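Local coordinates for protein klebicin C activity (Klebsiella pneumoniae, PDB 7NNA) that probably uses this long helical hairpin, its Tol-binding domain, to engage the efflux channel TolC during import of the bacteriocin toxin into target bacteria, at residues S22-H26 and A158-A162. Where two conformers were deposited one is given. Residues are numbered along the deposited sequence.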
# COMPACT_ATOMS: atom_id res chain seq x y z
N SER A 22 -20.19 -7.00 -22.80
CA SER A 22 -18.79 -6.58 -22.59
C SER A 22 -18.68 -5.17 -22.03
O SER A 22 -17.72 -4.90 -21.29
CB SER A 22 -17.96 -6.70 -23.86
OG SER A 22 -18.63 -6.07 -24.94
N ALA A 23 -19.65 -4.26 -22.33
CA ALA A 23 -19.62 -2.92 -21.71
C ALA A 23 -19.79 -3.12 -20.15
O ALA A 23 -19.14 -2.43 -19.35
CB ALA A 23 -20.76 -2.08 -22.20
N ALA A 24 -20.69 -4.04 -19.74
CA ALA A 24 -20.92 -4.27 -18.29
C ALA A 24 -19.65 -4.85 -17.62
O ALA A 24 -19.31 -4.45 -16.52
CB ALA A 24 -22.07 -5.22 -18.07
N ILE A 25 -18.96 -5.71 -18.29
CA ILE A 25 -17.68 -6.25 -17.78
C ILE A 25 -16.61 -5.15 -17.71
O ILE A 25 -15.82 -5.11 -16.74
CB ILE A 25 -17.24 -7.48 -18.59
CG1 ILE A 25 -18.15 -8.69 -18.27
CG2 ILE A 25 -15.72 -7.85 -18.35
CD1 ILE A 25 -18.08 -9.74 -19.33
N HIS A 26 -16.56 -4.27 -18.68
CA HIS A 26 -15.58 -3.13 -18.62
C HIS A 26 -15.97 -2.19 -17.44
O HIS A 26 -15.08 -1.71 -16.70
CB HIS A 26 -15.57 -2.39 -19.97
CG HIS A 26 -14.75 -1.13 -20.01
ND1 HIS A 26 -15.13 -0.07 -20.78
CD2 HIS A 26 -13.57 -0.83 -19.39
CE1 HIS A 26 -14.18 0.85 -20.61
NE2 HIS A 26 -13.25 0.44 -19.74
N ALA A 158 -10.61 -5.46 -21.18
CA ALA A 158 -12.08 -5.30 -21.14
C ALA A 158 -12.50 -4.11 -21.97
O ALA A 158 -13.51 -4.20 -22.70
CB ALA A 158 -12.59 -5.15 -19.69
N LYS A 159 -11.76 -2.98 -21.86
CA LYS A 159 -12.03 -1.79 -22.70
C LYS A 159 -11.91 -2.14 -24.20
O LYS A 159 -12.80 -1.80 -25.01
CB LYS A 159 -11.04 -0.65 -22.38
CG LYS A 159 -11.43 0.65 -23.09
CD LYS A 159 -10.48 1.78 -22.77
CE LYS A 159 -10.88 3.04 -23.54
NZ LYS A 159 -9.90 4.12 -23.32
N ALA A 160 -10.80 -2.79 -24.59
CA ALA A 160 -10.59 -3.17 -25.99
C ALA A 160 -11.70 -4.10 -26.48
O ALA A 160 -12.20 -3.96 -27.62
CB ALA A 160 -9.21 -3.83 -26.15
N LYS A 161 -12.11 -5.05 -25.64
CA LYS A 161 -13.20 -5.99 -26.02
C LYS A 161 -14.55 -5.26 -26.14
O LYS A 161 -15.27 -5.46 -27.11
CB LYS A 161 -13.27 -7.12 -25.00
CG LYS A 161 -14.28 -8.24 -25.32
CD LYS A 161 -14.09 -8.83 -26.75
CE LYS A 161 -14.91 -10.08 -27.07
NZ LYS A 161 -16.27 -10.08 -26.46
N ALA A 162 -14.91 -4.41 -25.17
CA ALA A 162 -16.17 -3.65 -25.20
C ALA A 162 -16.21 -2.78 -26.48
O ALA A 162 -17.22 -2.75 -27.19
CB ALA A 162 -16.27 -2.75 -23.96
O HOH W 1 -15.36 -6.11 -21.74
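Ser22 opens the contact by pointing its small side chain at the opposing helix, where OG lies 3.5 Å from Ala162 CA; the hydroxyl is hydrogen-bonded to Asp165, which also forms a salt bridge with Lys161. The Ser22 carbonyl still accepts the helical bond from His26 N, yet a water donates to both Ser22 O (2.7 Å) and Ala158 O (2.8 Å), bridging the two backbones. Ala23 touches only marginally, its CA 4.0 Å from Ala162 CB, and Ile25 brushes Ala158 from the flank, CG2 to CB 4.3 Å. One turn on from Ser22, His26 lays its ring over Lys159 in a CH-pi contact, with Lys159 CA 3.8 Å from the ring centroid, while His26 CB sits 4.1 Å from the CB atoms of both Ala158 and Ala162. These alanines let the axes approach to 8.3 Å at 159°, as in a tight antiparallel coiled coil. The contact thus joins the N-terminal part of helix 14-79 to helix 93-197, far along the hairpin from the connection between them.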